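Local coordinates for protein mitochondrial edited mRNA stability factor 1 (Trypanosoma brucei, PDB 6NL1) that probably processes the 5' ends of mitochondrial mRNAs through a Nudix domain and stabilises edited transcripts in trypanosomes, at residues T106-A109 and L110-V114; A163-T166 and A167-D171. All blocks are in the same frame, centred on the assembly; numbering follows the deposited sequence.

Contact 1 of 2, residues T106-A109 and L110-V114; sequences TKAA and LARKV
Arg112 folds back over the first turn of the short helix 108-111 and lies against the carbonyl of Ala108. Its CB lies 3.4 Å from Ala108 O; with CG between the backbone N and the carbonyl carbon (chi1 77°), CG stays as close to that oxygen. CD continues past the same oxygen, and the bend at chi3 then turns the head group back, so that Ala108 O lies over the centre of one guanidinium face. Beyond it, NH1 comes 3.7 Å from Ala109 CA and NH2 4.0 Å from Ala108 CB. The head group is fixed from outside the turn, by a salt bridge to Asp168 and a hydrogen bond from NH2 to Tyr285 O.

The backbone supplies the scaffold. Lys107 O accepts from both Leu110 N (bent, 141°) and Ala111 N (nearly straight, 173°), while Arg112 N donates to Ala108 O at 3.0 Å. On another side of the turn, Thr106 OG1 packs 3.7 Å from Leu110 CB, and Thr106 CG2 meets Ala111 CB. This is a strand-to-helix junction, with Lys107 at the N-cap position, whose arginine side chain touches Val288, which binds GDP in another structure of this protein; no GDP is bound here.

Contact 2 of 2, residues A163-T166 and A167-D171; sequences AYET and ADDVD
The hydroxyl of Tyr164 donates to Asp171 OD2 over 2.7 Å, and OD2 accepts through its anti lone pair. The carboxylate oxygen lies at the ring's edge, in its plane, although the two flat groups are turned 58° apart. A water links the phenol oxygen to the main-chain O of Asp171, donating to both, so the phenol oxygen is gripped by the carboxylate and the water together. The other carboxylate oxygen, OD1, forms a salt bridge with Lys107.

A second set of polar bonds closes the turn. Thr166 OG1 donates to Asp169 OD1 at 2.8 Å, arriving from above the carboxylate plane; chi1 of 73° places this hydroxyl between the backbone N and the carbonyl carbon. Thr166 N adds a weak bond to the same oxygen, and in return Asp169 N donates to Thr166 O at 2.9 Å.

Apolar contact is carried by Val170. Its CA stands 3.7 Å from the Tyr164 ring centroid and only 8° off the normal, a CH-pi contact over the face, while CG2 reaches Tyr164 CD2 at 3.7 Å. Arg142 makes a cation-pi contact with this ring. The arrangement is that of a 3-10 turn (167-169), braced by the Thr166-Asp169 side-chain bond and by the bond from Asp169 N to Thr166 O, leading into strand 171-178.

In the fold
Contacts 1 and 2 sit together at one end of the same antiparallel sheet: contact 1 leaves the end of strand 100-107, and contact 2 leads into its neighbour, strand 171-178. Each mixes buried and exposed residues, but the centre of contact 2 is about 21 Å from the centre of the chain, that of contact 1 about 15 Å. Contact 1 combines main-chain helical bonds, small aliphatic groups and one arginine laid over a carbonyl, whereas carboxylates, hydroxyls and an aromatic ring carry contact 2. The two turns meet directly. The Arg112-Asp168 bridge spans 2.7 Å from NH1 to OD1, Ala108 N probably bonds to Val170 O, and Ala108 CB packs 3.3 Å from Ala167 O.

Contact 1 of 2, residues T106-A109 and L110-V114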
ATOM      1  N   THR A 106     -12.704 -15.434  -9.979  1.00 26.61           N
ATOM      2  CA  THR A 106     -12.685 -14.097 -10.556  1.00 23.09           C
ATOM      3  C   THR A 106     -11.345 -13.761 -11.225  1.00 25.17           C
ATOM      4  O   THR A 106     -10.574 -14.663 -11.577  1.00 28.02           O
ATOM      5  CB  THR A 106     -13.077 -13.041  -9.467  1.00 31.63           C
ATOM      6  OG1 THR A 106     -13.263 -11.748 -10.060  1.00 31.49           O
ATOM      7  CG2 THR A 106     -12.013 -12.961  -8.353  1.00 23.34           C
ATOM      8  N   LYS A 107     -11.076 -12.468 -11.403  1.00 27.54           N
ATOM      9  CA  LYS A 107      -9.808 -11.989 -11.960  1.00 25.76           C
ATOM     10  C   LYS A 107      -9.120 -11.051 -10.981  1.00 29.49           C
ATOM     11  O   LYS A 107      -9.776 -10.435 -10.147  1.00 30.32           O
ATOM     12  CB  LYS A 107     -10.065 -11.215 -13.260  1.00 32.84           C
ATOM     13  CG  LYS A 107     -10.879 -11.966 -14.297  1.00 43.65           C
ATOM     14  CD  LYS A 107     -10.046 -13.021 -14.992  1.00 34.23           C
ATOM     15  CE  LYS A 107     -10.767 -13.560 -16.225  1.00 37.10           C
ATOM     16  NZ  LYS A 107      -9.939 -14.600 -16.912  1.00 42.89           N
ATOM     17  N   ALA A 108      -7.804 -10.907 -11.106  1.00 22.15           N
ATOM     18  CA  ALA A 108      -7.051 -10.061 -10.186  1.00 24.49           C
ATOM     19  C   ALA A 108      -7.542  -8.611 -10.209  1.00 23.70           C
ATOM     20  O   ALA A 108      -7.438  -7.893  -9.212  1.00 29.88           O
ATOM     21  CB  ALA A 108      -5.559 -10.139 -10.481  1.00 18.88           C
ATOM     22  N   ALA A 109      -8.083  -8.186 -11.343  1.00 20.38           N
ATOM     23  CA  ALA A 109      -8.609  -6.831 -11.467  1.00 31.54           C
ATOM     24  C   ALA A 109      -9.630  -6.556 -10.361  1.00 27.89           C
ATOM     25  O   ALA A 109      -9.679  -5.460  -9.817  1.00 36.75           O
ATOM     26  CB  ALA A 109      -9.235  -6.627 -12.845  1.00 27.65           C
ATOM     27  N   LEU A 110     -10.427  -7.563 -10.016  1.00 25.73           N
ATOM     28  CA  LEU A 110     -11.422  -7.414  -8.955  1.00 23.56           C
ATOM     29  C   LEU A 110     -10.910  -7.915  -7.600  1.00 32.32           C
ATOM     30  O   LEU A 110     -11.120  -7.274  -6.575  1.00 28.18           O
ATOM     31  CB  LEU A 110     -12.728  -8.126  -9.345  1.00 25.31           C
ATOM     32  CG  LEU A 110     -13.354  -7.640 -10.666  1.00 39.82           C
ATOM     33  CD1 LEU A 110     -14.687  -8.313 -10.948  1.00 32.52           C
ATOM     34  CD2 LEU A 110     -13.518  -6.122 -10.661  1.00 34.90           C
ATOM     35  N   ALA A 111     -10.224  -9.052  -7.600  1.00 26.70           N
ATOM     36  CA  ALA A 111      -9.786  -9.673  -6.351  1.00 25.65           C
ATOM     37  C   ALA A 111      -8.873  -8.758  -5.545  1.00 35.40           C
ATOM     38  O   ALA A 111      -8.921  -8.753  -4.314  1.00 24.46           O
ATOM     39  CB  ALA A 111      -9.099 -11.006  -6.616  1.00 23.29           C
ATOM     40  N   ARG A 112      -8.049  -7.968  -6.227  1.00 20.28           N
ATOM     41  CA  ARG A 112      -7.149  -7.090  -5.499  1.00 25.60           C
ATOM     42  C   ARG A 112      -7.915  -6.047  -4.678  1.00 33.21           C
ATOM     43  O   ARG A 112      -7.369  -5.480  -3.738  1.00 37.95           O
ATOM     44  CB  ARG A 112      -6.162  -6.413  -6.438  1.00 35.94           C
ATOM     45  CG  ARG A 112      -6.756  -5.265  -7.223  1.00 37.62           C
ATOM     46  CD  ARG A 112      -5.654  -4.547  -7.967  1.00 49.13           C
ATOM     47  NE  ARG A 112      -4.949  -5.479  -8.829  1.00 48.92           N
ATOM     48  CZ  ARG A 112      -5.048  -5.483 -10.153  1.00 67.28           C
ATOM     49  NH1 ARG A 112      -5.807  -4.576 -10.759  1.00 47.65           N
ATOM     50  NH2 ARG A 112      -4.378  -6.388 -10.863  1.00 40.37           N
ATOM     51  N   LYS A 113      -9.178  -5.811  -5.020  1.00 26.60           N
ATOM     52  CA  LYS A 113      -9.981  -4.794  -4.333  1.00 25.03           C
ATOM     53  C   LYS A 113     -10.514  -5.253  -2.984  1.00 27.64           C
ATOM     54  O   LYS A 113     -10.964  -4.437  -2.182  1.00 35.51           O
ATOM     55  CB  LYS A 113     -11.135  -4.328  -5.227  1.00 22.89           C
ATOM     56  CG  LYS A 113     -10.641  -3.651  -6.526  1.00 23.88           C
ATOM     57  CD  LYS A 113     -11.809  -3.204  -7.402  1.00 29.18           C
ATOM     58  CE  LYS A 113     -11.330  -2.434  -8.629  1.00 32.09           C
ATOM     59  NZ  LYS A 113     -12.501  -1.988  -9.440  1.00 44.12           N
ATOM     60  N   VAL A 114     -10.472  -6.559  -2.742  1.00 25.75           N
ATOM     61  CA  VAL A 114     -10.972  -7.111  -1.495  1.00 27.70           C
ATOM     62  C   VAL A 114      -9.826  -7.694  -0.687  1.00 31.49           C
ATOM     63  O   VAL A 114     -10.037  -8.314   0.351  1.00 28.28           O
ATOM     64  CB  VAL A 114     -12.020  -8.220  -1.731  1.00 33.95           C
ATOM     65  CG1 VAL A 114     -13.193  -7.669  -2.524  1.00 32.43           C
ATOM     66  CG2 VAL A 114     -11.393  -9.412  -2.442  1.00 29.17           C
TER

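Contact 2 of 2, residues A163-T166 and A167-D171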
ATOM      1  N   ALA A 163       1.360 -17.124 -21.154  1.00 35.11           N
ATOM      2  CA  ALA A 163       1.424 -15.929 -20.330  1.00 32.91           C
ATOM      3  C   ALA A 163       0.101 -15.180 -20.344  1.00 39.06           C
ATOM      4  O   ALA A 163      -0.624 -15.207 -21.335  1.00 34.17           O
ATOM      5  CB  ALA A 163       2.533 -15.027 -20.832  1.00 27.86           C
ATOM      6  N   TYR A 164      -0.210 -14.512 -19.238  1.00 27.81           N
ATOM      7  CA  TYR A 164      -1.309 -13.550 -19.215  1.00 36.76           C
ATOM      8  C   TYR A 164      -0.827 -12.251 -19.845  1.00 29.89           C
ATOM      9  O   TYR A 164       0.335 -11.890 -19.705  1.00 34.25           O
ATOM     10  CB  TYR A 164      -1.762 -13.270 -17.777  1.00 27.66           C
ATOM     11  CG  TYR A 164      -2.566 -14.382 -17.134  1.00 30.26           C
ATOM     12  CD1 TYR A 164      -3.902 -14.595 -17.477  1.00 27.47           C
ATOM     13  CD2 TYR A 164      -1.999 -15.201 -16.168  1.00 28.56           C
ATOM     14  CE1 TYR A 164      -4.642 -15.608 -16.881  1.00 28.15           C
ATOM     15  CE2 TYR A 164      -2.731 -16.216 -15.567  1.00 22.35           C
ATOM     16  CZ  TYR A 164      -4.047 -16.412 -15.923  1.00 24.54           C
ATOM     17  OH  TYR A 164      -4.757 -17.416 -15.316  1.00 26.75           O
ATOM     18  N   GLU A 165      -1.719 -11.545 -20.525  1.00 34.36           N
ATOM     19  CA  GLU A 165      -1.366 -10.271 -21.138  1.00 36.94           C
ATOM     20  C   GLU A 165      -1.006  -9.246 -20.073  1.00 36.42           C
ATOM     21  O   GLU A 165       0.004  -8.558 -20.187  1.00 36.52           O
ATOM     22  CB  GLU A 165      -2.534  -9.731 -21.968  1.00 38.36           C
ATOM     23  CG  GLU A 165      -3.013 -10.654 -23.075  1.00 79.92           C
ATOM     24  CD  GLU A 165      -2.311 -10.399 -24.391  1.00119.24           C
ATOM     25  OE1 GLU A 165      -1.327  -9.629 -24.406  1.00129.23           O
ATOM     26  OE2 GLU A 165      -2.752 -10.966 -25.414  1.00127.93           O
ATOM     27  N   THR A 166      -1.851  -9.136 -19.045  1.00 28.24           N
ATOM     28  CA  THR A 166      -1.647  -8.164 -17.971  1.00 32.52           C
ATOM     29  C   THR A 166      -2.058  -8.752 -16.620  1.00 26.07           C
ATOM     30  O   THR A 166      -2.803  -9.732 -16.560  1.00 28.92           O
ATOM     31  CB  THR A 166      -2.492  -6.877 -18.179  1.00 37.22           C
ATOM     32  OG1 THR A 166      -3.868  -7.167 -17.916  1.00 34.94           O
ATOM     33  CG2 THR A 166      -2.358  -6.323 -19.603  1.00 27.04           C
ATOM     34  N   ALA A 167      -1.587  -8.135 -15.538  1.00 29.58           N
ATOM     35  CA  ALA A 167      -1.994  -8.522 -14.186  1.00 29.96           C
ATOM     36  C   ALA A 167      -3.516  -8.594 -14.046  1.00 33.48           C
ATOM     37  O   ALA A 167      -4.051  -9.489 -13.383  1.00 26.63           O
ATOM     38  CB  ALA A 167      -1.432  -7.551 -13.170  1.00 23.36           C
ATOM     39  N   ASP A 168      -4.214  -7.640 -14.651  1.00 24.42           N
ATOM     40  CA  ASP A 168      -5.675  -7.615 -14.578  1.00 30.06           C
ATOM     41  C   ASP A 168      -6.320  -8.918 -15.035  1.00 29.94           C
ATOM     42  O   ASP A 168      -7.378  -9.297 -14.528  1.00 34.16           O
ATOM     43  CB  ASP A 168      -6.252  -6.430 -15.366  1.00 31.93           C
ATOM     44  CG  ASP A 168      -6.170  -5.122 -14.590  1.00 41.15           C
ATOM     45  OD1 ASP A 168      -5.840  -5.167 -13.387  1.00 40.70           O
ATOM     46  OD2 ASP A 168      -6.442  -4.056 -15.179  1.00 57.60           O
ATOM     47  N   ASP A 169      -5.676  -9.608 -15.975  1.00 26.93           N
ATOM     48  CA  ASP A 169      -6.266 -10.809 -16.574  1.00 30.74           C
ATOM     49  C   ASP A 169      -6.054 -12.075 -15.745  1.00 33.13           C
ATOM     50  O   ASP A 169      -6.682 -13.107 -16.001  1.00 28.23           O
ATOM     51  CB  ASP A 169      -5.715 -11.032 -17.990  1.00 34.62           C
ATOM     52  CG  ASP A 169      -5.940  -9.834 -18.896  1.00 47.62           C
ATOM     53  OD1 ASP A 169      -4.942  -9.255 -19.379  1.00 49.58           O
ATOM     54  OD2 ASP A 169      -7.116  -9.471 -19.116  1.00 52.28           O
ATOM     55  N   VAL A 170      -5.155 -12.011 -14.770  1.00 26.01           N
ATOM     56  CA  VAL A 170      -4.847 -13.198 -13.971  1.00 32.99           C
ATOM     57  C   VAL A 170      -6.092 -13.783 -13.295  1.00 24.64           C
ATOM     58  O   VAL A 170      -6.831 -13.078 -12.603  1.00 28.42           O
ATOM     59  CB  VAL A 170      -3.730 -12.906 -12.950  1.00 31.01           C
ATOM     60  CG1 VAL A 170      -3.502 -14.111 -12.044  1.00 28.09           C
ATOM     61  CG2 VAL A 170      -2.431 -12.520 -13.707  1.00 20.78           C
ATOM     62  N   ASP A 171      -6.346 -15.065 -13.534  1.00 20.90           N
ATOM     63  CA  ASP A 171      -7.431 -15.767 -12.852  1.00 27.12           C
ATOM     64  C   ASP A 171      -7.121 -15.953 -11.368  1.00 30.47           C
ATOM     65  O   ASP A 171      -6.056 -16.457 -11.001  1.00 29.91           O
ATOM     66  CB  ASP A 171      -7.681 -17.130 -13.489  1.00 23.73           C
ATOM     67  CG  ASP A 171      -8.162 -17.019 -14.916  1.00 32.91           C
ATOM     68  OD1 ASP A 171      -9.351 -16.695 -15.108  1.00 32.79           O
ATOM     69  OD2 ASP A 171      -7.353 -17.248 -15.841  1.00 30.46           O
TER
HETATM   70  O   HOH W   1      -4.164 -17.861 -12.471  1.00 24.07           O